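N-ACETYLMURAMOYL-L-ALANINE AMIDASE CwlV (Paenibacillus polymyxa, PDB 1JWQ) probably cleaves, through its zinc-dependent catalytic domain, the amide bond between N-acetylmuramic acid and L-alanine in cell-wall peptidoglycan. Local coordinates at residues A[29-40]-A[158-169]. Sequence-based numbering, arbitrary orientation.
Sequences FNLAMALKVESI and EDFQNRVAQGIA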
loop_
_atom_site.group_PDB
_atom_site.type_symbol
_atom_site.label_atom_id
_atom_site.label_comp_id
_atom_site.label_asym_id
_atom_site.label_seq_id
_atom_site.Cartn_x
_atom_site.Cartn_y
_atom_site.Cartn_z
ATOM N N PHE A 29 1.367 6.733 8.485
ATOM C CA PHE A 29 0.601 6.855 7.253
ATOM C C PHE A 29 0.176 5.478 6.745
ATOM O O PHE A 29 -0.983 5.269 6.395
ATOM C CB PHE A 29 1.440 7.547 6.175
ATOM C CG PHE A 29 0.801 7.542 4.810
ATOM C CD1 PHE A 29 -0.235 8.415 4.507
ATOM C CD2 PHE A 29 1.228 6.644 3.834
ATOM C CE1 PHE A 29 -0.843 8.397 3.253
ATOM C CE2 PHE A 29 0.629 6.618 2.578
ATOM C CZ PHE A 29 -0.411 7.499 2.287
ATOM N N ASN A 30 1.118 4.540 6.706
ATOM C CA ASN A 30 0.828 3.200 6.213
ATOM C C ASN A 30 -0.301 2.520 6.968
ATOM O O ASN A 30 -1.179 1.904 6.364
ATOM C CB ASN A 30 2.085 2.323 6.268
ATOM C CG ASN A 30 3.199 2.843 5.367
ATOM O OD1 ASN A 30 2.950 3.612 4.438
ATOM N ND2 ASN A 30 4.430 2.411 5.631
ATOM N N LEU A 31 -0.280 2.625 8.291
ATOM C CA LEU A 31 -1.315 2.004 9.106
ATOM C C LEU A 31 -2.672 2.665 8.869
ATOM O O LEU A 31 -3.671 1.982 8.666
ATOM C CB LEU A 31 -0.944 2.097 10.584
ATOM C CG LEU A 31 -1.969 1.502 11.554
ATOM C CD1 LEU A 31 -2.161 0.019 11.259
ATOM C CD2 LEU A 31 -1.477 1.699 12.977
ATOM N N ALA A 32 -2.704 3.993 8.897
ATOM C CA ALA A 32 -3.947 4.726 8.679
ATOM C C ALA A 32 -4.576 4.321 7.347
ATOM O O ALA A 32 -5.795 4.152 7.246
ATOM C CB ALA A 32 -3.679 6.239 8.702
ATOM N N MET A 33 -3.740 4.161 6.326
ATOM C CA MET A 33 -4.224 3.770 5.006
ATOM C C MET A 33 -4.748 2.336 5.013
ATOM O O MET A 33 -5.825 2.061 4.489
ATOM C CB MET A 33 -3.108 3.899 3.963
ATOM C CG MET A 33 -2.730 5.333 3.640
ATOM S SD MET A 33 -4.152 6.277 3.055
ATOM C CE MET A 33 -4.758 5.198 1.773
ATOM N N ALA A 34 -3.978 1.429 5.608
ATOM C CA ALA A 34 -4.375 0.029 5.682
ATOM C C ALA A 34 -5.714 -0.123 6.395
ATOM O O ALA A 34 -6.583 -0.879 5.956
ATOM C CB ALA A 34 -3.299 -0.786 6.399
ATOM N N LEU A 35 -5.887 0.601 7.494
ATOM C CA LEU A 35 -7.130 0.525 8.254
ATOM C C LEU A 35 -8.312 1.058 7.445
ATOM O O LEU A 35 -9.412 0.517 7.516
ATOM C CB LEU A 35 -6.998 1.303 9.565
ATOM C CG LEU A 35 -5.977 0.738 10.557
ATOM C CD1 LEU A 35 -5.937 1.606 11.797
ATOM C CD2 LEU A 35 -6.342 -0.700 10.919
ATOM N N LYS A 36 -8.084 2.122 6.682
ATOM C CA LYS A 36 -9.149 2.693 5.864
ATOM C C LYS A 36 -9.531 1.741 4.734
ATOM O O LYS A 36 -10.713 1.565 4.434
ATOM C CB LYS A 36 -8.723 4.048 5.294
ATOM C CG LYS A 36 -8.750 5.179 6.310
ATOM C CD LYS A 36 -8.200 6.470 5.726
ATOM C CE LYS A 36 -8.182 7.597 6.762
ATOM N NZ LYS A 36 -9.557 7.954 7.205
ATOM N N VAL A 37 -8.534 1.123 4.107
ATOM C CA VAL A 37 -8.814 0.190 3.025
ATOM C C VAL A 37 -9.582 -0.997 3.600
ATOM O O VAL A 37 -10.522 -1.498 2.984
ATOM C CB VAL A 37 -7.505 -0.289 2.347
ATOM C CG1 VAL A 37 -7.799 -1.400 1.342
ATOM C CG2 VAL A 37 -6.842 0.881 1.639
ATOM N N GLU A 38 -9.198 -1.420 4.799
ATOM C CA GLU A 38 -9.866 -2.536 5.449
ATOM C C GLU A 38 -11.341 -2.225 5.679
ATOM O O GLU A 38 -12.212 -3.039 5.371
ATOM C CB GLU A 38 -9.204 -2.851 6.788
ATOM C CG GLU A 38 -9.720 -4.133 7.425
ATOM C CD GLU A 38 -9.243 -4.318 8.846
ATOM O OE1 GLU A 38 -9.255 -5.467 9.329
ATOM O OE2 GLU A 38 -8.867 -3.315 9.485
ATOM N N SER A 39 -11.618 -1.046 6.227
ATOM C CA SER A 39 -12.995 -0.640 6.500
ATOM C C SER A 39 -13.857 -0.668 5.243
ATOM O O SER A 39 -15.011 -1.102 5.278
ATOM C CB SER A 39 -13.027 0.766 7.102
ATOM O OG SER A 39 -12.273 0.820 8.300
ATOM N N ILE A 40 -13.293 -0.206 4.133
ATOM C CA ILE A 40 -14.018 -0.179 2.870
ATOM C C ILE A 40 -14.277 -1.588 2.344
ATOM O O ILE A 40 -15.401 -1.919 1.977
ATOM C CB ILE A 40 -13.239 0.617 1.799
ATOM C CG1 ILE A 40 -13.098 2.074 2.245
ATOM C CG2 ILE A 40 -13.956 0.543 0.456
ATOM C CD1 ILE A 40 -12.131 2.879 1.403
ATOM N N GLU A 158 -6.716 13.932 5.855
ATOM C CA GLU A 158 -7.782 12.943 5.958
ATOM C C GLU A 158 -8.564 12.676 4.686
ATOM O O GLU A 158 -8.814 11.521 4.345
ATOM C CB GLU A 158 -8.749 13.325 7.082
ATOM C CG GLU A 158 -8.388 12.677 8.398
ATOM C CD GLU A 158 -8.325 11.166 8.279
ATOM O OE1 GLU A 158 -9.297 10.486 8.681
ATOM O OE2 GLU A 158 -7.304 10.662 7.767
ATOM N N ASP A 159 -8.955 13.732 3.981
ATOM C CA ASP A 159 -9.722 13.557 2.756
ATOM C C ASP A 159 -8.901 12.828 1.701
ATOM O O ASP A 159 -9.415 11.966 0.991
ATOM C CB ASP A 159 -10.200 14.910 2.223
ATOM C CG ASP A 159 -11.095 15.634 3.211
ATOM O OD1 ASP A 159 -11.935 14.964 3.851
ATOM O OD2 ASP A 159 -10.967 16.870 3.343
ATOM N N PHE A 160 -7.623 13.179 1.607
ATOM C CA PHE A 160 -6.717 12.543 0.656
ATOM C C PHE A 160 -6.683 11.045 0.934
ATOM O O PHE A 160 -6.874 10.231 0.031
ATOM C CB PHE A 160 -5.303 13.115 0.808
ATOM C CG PHE A 160 -4.249 12.353 0.046
ATOM C CD1 PHE A 160 -4.032 12.594 -1.307
ATOM C CD2 PHE A 160 -3.482 11.380 0.683
ATOM C CE1 PHE A 160 -3.068 11.876 -2.015
ATOM C CE2 PHE A 160 -2.515 10.656 -0.018
ATOM C CZ PHE A 160 -2.311 10.907 -1.369
ATOM N N GLN A 161 -6.445 10.691 2.193
ATOM C CA GLN A 161 -6.375 9.288 2.590
ATOM C C GLN A 161 -7.647 8.525 2.250
ATOM O O GLN A 161 -7.590 7.418 1.720
ATOM C CB GLN A 161 -6.090 9.171 4.089
ATOM C CG GLN A 161 -4.812 9.871 4.520
ATOM C CD GLN A 161 -4.401 9.543 5.942
ATOM O OE1 GLN A 161 -5.188 9.005 6.721
ATOM N NE2 GLN A 161 -3.165 9.883 6.293
ATOM N N ASN A 162 -8.797 9.114 2.550
ATOM C CA ASN A 162 -10.061 8.450 2.265
ATOM C C ASN A 162 -10.256 8.203 0.778
ATOM O O ASN A 162 -10.722 7.141 0.373
ATOM C CB ASN A 162 -11.228 9.273 2.815
ATOM C CG ASN A 162 -11.277 9.259 4.328
ATOM O OD1 ASN A 162 -11.077 8.215 4.952
ATOM N ND2 ASN A 162 -11.555 10.413 4.929
ATOM N N ARG A 163 -9.892 9.191 -0.028
ATOM C CA ARG A 163 -10.023 9.097 -1.474
ATOM C C ARG A 163 -9.095 8.014 -2.026
ATOM O O ARG A 163 -9.490 7.193 -2.857
ATOM C CB ARG A 163 -9.675 10.445 -2.098
ATOM C CG ARG A 163 -9.856 10.499 -3.591
ATOM C CD ARG A 163 -8.992 11.590 -4.172
ATOM N NE ARG A 163 -8.960 12.782 -3.330
ATOM C CZ ARG A 163 -7.917 13.599 -3.258
ATOM N NH1 ARG A 163 -6.827 13.341 -3.969
ATOM N NH2 ARG A 163 -7.973 14.685 -2.499
ATOM N N VAL A 164 -7.856 8.019 -1.548
ATOM C CA VAL A 164 -6.857 7.055 -1.985
ATOM C C VAL A 164 -7.199 5.654 -1.498
ATOM O O VAL A 164 -7.020 4.681 -2.226
ATOM C CB VAL A 164 -5.457 7.461 -1.481
ATOM C CG1 VAL A 164 -4.437 6.381 -1.818
ATOM C CG2 VAL A 164 -5.050 8.781 -2.128
ATOM N N ALA A 165 -7.701 5.558 -0.269
ATOM C CA ALA A 165 -8.081 4.267 0.290
ATOM C C ALA A 165 -9.167 3.650 -0.580
ATOM O O ALA A 165 -9.190 2.439 -0.802
ATOM C CB ALA A 165 -8.584 4.434 1.725
ATOM N N GLN A 166 -10.077 4.486 -1.070
ATOM C CA GLN A 166 -11.146 3.978 -1.920
ATOM C C GLN A 166 -10.559 3.512 -3.243
ATOM O O GLN A 166 -10.995 2.508 -3.803
ATOM C CB GLN A 166 -12.200 5.056 -2.183
ATOM C CG GLN A 166 -13.366 4.557 -3.029
ATOM C CD GLN A 166 -14.172 3.469 -2.334
ATOM O OE1 GLN A 166 -14.731 3.685 -1.256
ATOM N NE2 GLN A 166 -14.235 2.293 -2.949
ATOM N N GLY A 167 -9.569 4.248 -3.738
ATOM C CA GLY A 167 -8.932 3.881 -4.989
ATOM C C GLY A 167 -8.232 2.539 -4.859
ATOM O O GLY A 167 -8.319 1.691 -5.747
ATOM N N ILE A 168 -7.534 2.346 -3.746
ATOM C CA ILE A 168 -6.831 1.092 -3.500
ATOM C C ILE A 168 -7.850 -0.040 -3.379
ATOM O O ILE A 168 -7.660 -1.132 -3.925
ATOM C CB ILE A 168 -5.976 1.193 -2.214
ATOM C CG1 ILE A 168 -4.863 2.225 -2.433
ATOM C CG2 ILE A 168 -5.390 -0.160 -1.854
ATOM C CD1 ILE A 168 -3.987 2.478 -1.205
ATOM N N ALA A 169 -8.945 0.233 -2.676
ATOM C CA ALA A 169 -9.997 -0.759 -2.511
ATOM C C ALA A 169 -10.557 -1.146 -3.879
ATOM O O ALA A 169 -10.772 -2.321 -4.151
ATOM C CB ALA A 169 -11.110 -0.202 -1.612
#
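Lys-36 lies across the side chain of Gln-161 at about a right angle and ends between two acceptors of segment 158-169. Its NZ donates to Glu-158 OE1 (2.9 Å) in a salt bridge on the syn side, somewhat out of the carboxylate plane, and to Asn-162 OD1 (2.7 Å), tilted off the carbonyl plane. The chain runs extended until chi4 (-64°), where the bend swings NZ toward both oxygens. Cut back to alanine, this position would probably leave Glu-158 without its cationic mate and Asn-162 OD1 without this donor, with the flank of Gln-161 less covered. That glutamine is itself a knob among Phe-29, Ala-32, Met-33 and Lys-36; its amide stands 73° from the Phe-29 ring plane, and NE2 is hydrogen-bonded to Leu-155 O. Met-33, bent at chi2 and chi3, lays SD 3.6 Å from Gln-161 CB and drops CE among Val-164, Ala-165 and Ile-168. Ala-165 CB in turn enters a hole formed by Met-33, Lys-36, Val-37 and Ile-40. The segment axes cross at -57° and come within 8.6 Å. In this alpha-beta-alpha domain, helix 26-42, which starts at the zinc ligand Glu-26, rests on strands 2-8 and 47-51, while Val-164 and Ile-168 also pack against helix 102-116.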